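Local coordinates for protein EmGH1 (Erythrobacter marinus, PDB 5Z87) that probably hydrolyses beta-glucosides, releasing sugar from their non-reducing ends as a family 3 glycoside hydrolase, at residues 60-68 with 344-355. Numbering follows the deposited sequence.
Sequences AAQLNCPRA and IELANNGVYLML
Arg67 N gives Asn348 OD1 a bond of 2.8 Å that lies in the carbonyl plane of the amide, while Pro66 CB rests against the same oxygen. This bond sits just past the end of a short parallel strand pair. Within the pair, Glu345 N makes a nearly straight bond to Leu63 O (2.9 Å, 174° at the hydrogen). Two weaker contacts accompany it: Ile344 CA makes a C-H contact to the same oxygen. Tyr352 CD2, at the ring edge, lies 3.5 Å from Leu63 O. Further along, Ala347 N binds Cys65 O at 3.1 Å. Between these two bonds, Cys65 N makes a weak one to Glu345 O.

Asn64 and Glu345 lie on one face of the strand pair, Cys65 and Leu346 on the other. Glu345 CG is anti to the backbone N (chi1 171°), and the extended chain reaches the 3-10 segment 351-353. Glu345 OE1 accepts Val351 N on its syn side (3.0 Å). Glu345 OE2 accepts Tyr352 N (2.9 Å). A water donates to both Asn64 OD1 and Glu345 OE2 and bridges the segments. With alanine in place of Glu345, the amides of Val351 and Tyr352 would probably lose their acceptors, and the water its second partner. Leu353 CD1 packs against Asn64 OD1 (3.5 Å). Leu355 CD1 lies over a face of the Tyr352 ring, near its rim, and touches Leu63 CD1. Leu346 touches Trp314, which lines the pocket holding dithiothreitol.

The two short strands link 91-93 and 309-311, end strands of the six-stranded parallel sheet, consistent with closure of the family's TIM-like barrel. Helix 366-382 packs on Leu63 and Ile344, and helix 330-340 on Val351 and Tyr352.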
loop_
_atom_site.group_PDB
_atom_site.type_symbol
_atom_site.label_atom_id
_atom_site.label_comp_id
_atom_site.label_asym_id
_atom_site.label_seq_id
_atom_site.Cartn_x
_atom_site.Cartn_y
_atom_site.Cartn_z
ATOM N N ALA A 60 23.248 -9.266 33.750
ATOM C CA ALA A 60 23.186 -9.576 32.330
ATOM C C ALA A 60 22.414 -10.859 32.074
ATOM O O ALA A 60 21.729 -10.976 31.056
ATOM C CB ALA A 60 24.594 -9.670 31.748
ATOM N N ALA A 61 22.488 -11.817 32.989
ATOM C CA ALA A 61 21.815 -13.090 32.759
ATOM C C ALA A 61 20.297 -12.923 32.733
ATOM O O ALA A 61 19.596 -13.699 32.073
ATOM C CB ALA A 61 22.239 -14.099 33.831
ATOM N N GLN A 62 19.776 -11.919 33.439
ATOM C CA GLN A 62 18.351 -11.622 33.422
ATOM C C GLN A 62 17.863 -11.072 32.078
ATOM O O GLN A 62 16.655 -10.877 31.923
ATOM C CB GLN A 62 18.018 -10.630 34.546
ATOM C CG GLN A 62 18.361 -11.142 35.947
ATOM C CD GLN A 62 17.508 -12.332 36.355
ATOM O OE1 GLN A 62 16.273 -12.291 36.278
ATOM N NE2 GLN A 62 18.166 -13.421 36.765
ATOM N N LEU A 63 18.746 -10.825 31.108
ATOM C CA LEU A 63 18.336 -10.254 29.828
ATOM C C LEU A 63 18.233 -11.300 28.724
ATOM O O LEU A 63 18.017 -10.940 27.562
ATOM C CB LEU A 63 19.299 -9.139 29.408
ATOM C CG LEU A 63 19.642 -8.127 30.510
ATOM C CD1 LEU A 63 20.434 -6.972 29.957
ATOM C CD2 LEU A 63 18.386 -7.612 31.191
ATOM N N ASN A 64 18.378 -12.580 29.056
ATOM C CA ASN A 64 18.323 -13.665 28.084
ATOM C C ASN A 64 17.027 -14.447 28.249
ATOM O O ASN A 64 16.574 -14.671 29.376
ATOM C CB ASN A 64 19.520 -14.606 28.255
ATOM C CG ASN A 64 20.844 -13.861 28.280
ATOM O OD1 ASN A 64 21.036 -12.923 27.518
ATOM N ND2 ASN A 64 21.761 -14.277 29.157
ATOM N N CYS A 65 16.432 -14.865 27.125
ATOM C CA CYS A 65 15.220 -15.690 27.128
ATOM C C CYS A 65 15.249 -16.697 25.983
ATOM O O CYS A 65 14.635 -16.481 24.930
ATOM C CB CYS A 65 13.967 -14.820 27.034
ATOM S SG CYS A 65 12.416 -15.736 27.225
ATOM N N PRO A 66 15.947 -17.821 26.158
ATOM C CA PRO A 66 15.942 -18.870 25.130
ATOM C C PRO A 66 14.670 -19.701 25.213
ATOM O O PRO A 66 13.837 -19.533 26.106
ATOM C CB PRO A 66 17.168 -19.723 25.484
ATOM C CG PRO A 66 17.192 -19.659 26.998
ATOM C CD PRO A 66 16.749 -18.220 27.336
ATOM N N ARG A 67 14.537 -20.612 24.258
ATOM C CA ARG A 67 13.473 -21.598 24.331
ATOM C C ARG A 67 13.709 -22.532 25.510
ATOM O O ARG A 67 14.845 -22.911 25.809
ATOM C CB ARG A 67 13.385 -22.392 23.031
ATOM C CG ARG A 67 11.958 -22.641 22.588
ATOM C CD ARG A 67 11.899 -23.336 21.245
ATOM N NE ARG A 67 11.892 -22.357 20.168
ATOM C CZ ARG A 67 10.786 -21.822 19.659
ATOM N NH1 ARG A 67 10.877 -20.912 18.687
ATOM N NH2 ARG A 67 9.598 -22.196 20.131
ATOM N N ALA A 68 12.616 -22.909 26.174
ATOM C CA ALA A 68 12.698 -23.677 27.411
ATOM C C ALA A 68 13.352 -25.041 27.227
ATOM O O ALA A 68 14.031 -25.524 28.143
ATOM C CB ALA A 68 11.302 -23.859 27.998
ATOM N N ILE A 344 14.933 -7.474 27.203
ATOM C CA ILE A 344 15.197 -8.902 27.260
ATOM C C ILE A 344 15.066 -9.487 25.860
ATOM O O ILE A 344 14.117 -9.178 25.133
ATOM C CB ILE A 344 14.271 -9.621 28.268
ATOM C CG1 ILE A 344 14.496 -11.130 28.224
ATOM C CG2 ILE A 344 12.827 -9.281 28.027
ATOM C CD1 ILE A 344 14.026 -11.847 29.477
ATOM N N GLU A 345 16.030 -10.317 25.481
ATOM C CA GLU A 345 16.120 -10.861 24.142
ATOM C C GLU A 345 15.503 -12.255 24.107
ATOM O O GLU A 345 15.964 -13.171 24.795
ATOM C CB GLU A 345 17.570 -10.908 23.673
ATOM C CG GLU A 345 17.724 -11.658 22.388
ATOM C CD GLU A 345 19.161 -11.837 22.016
ATOM O OE1 GLU A 345 19.495 -11.654 20.828
ATOM O OE2 GLU A 345 19.965 -12.138 22.924
ATOM N N LEU A 346 14.454 -12.401 23.313
ATOM C CA LEU A 346 13.845 -13.692 23.036
ATOM C C LEU A 346 14.627 -14.331 21.896
ATOM O O LEU A 346 14.504 -13.926 20.738
ATOM C CB LEU A 346 12.374 -13.504 22.688
ATOM C CG LEU A 346 11.657 -14.738 22.170
ATOM C CD1 LEU A 346 11.571 -15.801 23.257
ATOM C CD2 LEU A 346 10.267 -14.329 21.681
ATOM N N ALA A 347 15.467 -15.313 22.226
ATOM C CA ALA A 347 16.333 -15.944 21.236
ATOM C C ALA A 347 17.120 -17.094 21.850
ATOM O O ALA A 347 17.395 -17.094 23.053
ATOM C CB ALA A 347 17.309 -14.927 20.626
ATOM N N ASN A 348 17.474 -18.080 21.035
ATOM C CA ASN A 348 18.470 -19.070 21.402
ATOM C C ASN A 348 19.840 -18.538 21.021
ATOM O O ASN A 348 20.020 -17.994 19.929
ATOM C CB ASN A 348 18.235 -20.400 20.689
ATOM C CG ASN A 348 17.095 -21.173 21.269
ATOM O OD1 ASN A 348 16.617 -20.883 22.370
ATOM N ND2 ASN A 348 16.635 -22.167 20.527
ATOM N N ASN A 349 20.808 -18.707 21.922
ATOM C CA ASN A 349 22.167 -18.244 21.677
ATOM C C ASN A 349 22.159 -16.799 21.182
ATOM O O ASN A 349 22.713 -16.469 20.134
ATOM C CB ASN A 349 22.865 -19.172 20.681
ATOM C CG ASN A 349 24.333 -18.872 20.535
ATOM O OD1 ASN A 349 24.980 -18.438 21.479
ATOM N ND2 ASN A 349 24.871 -19.097 19.342
ATOM N N GLY A 350 21.483 -15.938 21.930
ATOM C CA GLY A 350 21.225 -14.588 21.472
ATOM C C GLY A 350 22.460 -13.705 21.455
ATOM O O GLY A 350 23.521 -14.021 22.002
ATOM N N VAL A 351 22.316 -12.551 20.803
ATOM C CA VAL A 351 23.419 -11.603 20.780
ATOM C C VAL A 351 23.577 -10.911 22.133
ATOM O O VAL A 351 24.664 -10.400 22.437
ATOM C CB VAL A 351 23.259 -10.581 19.628
ATOM C CG1 VAL A 351 23.195 -11.297 18.287
ATOM C CG2 VAL A 351 22.032 -9.687 19.830
ATOM N N TYR A 352 22.533 -10.901 22.974
ATOM C CA TYR A 352 22.701 -10.324 24.305
ATOM C C TYR A 352 23.678 -11.110 25.173
ATOM O O TYR A 352 24.093 -10.598 26.213
ATOM C CB TYR A 352 21.366 -10.220 25.038
ATOM C CG TYR A 352 20.621 -8.940 24.769
ATOM C CD1 TYR A 352 20.957 -8.129 23.687
ATOM C CD2 TYR A 352 19.568 -8.547 25.588
ATOM C CE1 TYR A 352 20.263 -6.933 23.429
ATOM C CE2 TYR A 352 18.859 -7.356 25.341
ATOM C CZ TYR A 352 19.220 -6.557 24.260
ATOM O OH TYR A 352 18.527 -5.397 24.019
ATOM N N LEU A 353 24.055 -12.328 24.775
ATOM C CA LEU A 353 25.085 -13.047 25.508
ATOM C C LEU A 353 26.431 -12.332 25.432
ATOM O O LEU A 353 27.299 -12.578 26.276
ATOM C CB LEU A 353 25.207 -14.482 24.989
ATOM C CG LEU A 353 24.216 -15.524 25.548
ATOM C CD1 LEU A 353 22.773 -15.098 25.411
ATOM C CD2 LEU A 353 24.393 -16.892 24.901
ATOM N N MET A 354 26.614 -11.434 24.462
ATOM C CA MET A 354 27.831 -10.638 24.347
ATOM C C MET A 354 27.842 -9.425 25.269
ATOM O O MET A 354 28.877 -8.762 25.370
ATOM C CB MET A 354 28.028 -10.149 22.900
ATOM C CG MET A 354 28.168 -11.248 21.853
ATOM S SD MET A 354 28.154 -10.587 20.162
ATOM C CE MET A 354 28.087 -12.109 19.217
ATOM N N LEU A 355 26.724 -9.104 25.924
ATOM C CA LEU A 355 26.652 -7.862 26.693
ATOM C C LEU A 355 27.710 -7.762 27.795
ATOM O O LEU A 355 28.331 -6.691 27.920
ATOM C CB LEU A 355 25.243 -7.694 27.263
ATOM C CG LEU A 355 24.110 -7.438 26.278
ATOM C CD1 LEU A 355 22.812 -7.202 27.047
ATOM C CD2 LEU A 355 24.432 -6.255 25.372
HETATM O O HOH W 1 23.391 -10.592 28.844
HETATM O O HOH W 2 19.738 -13.558 24.998
#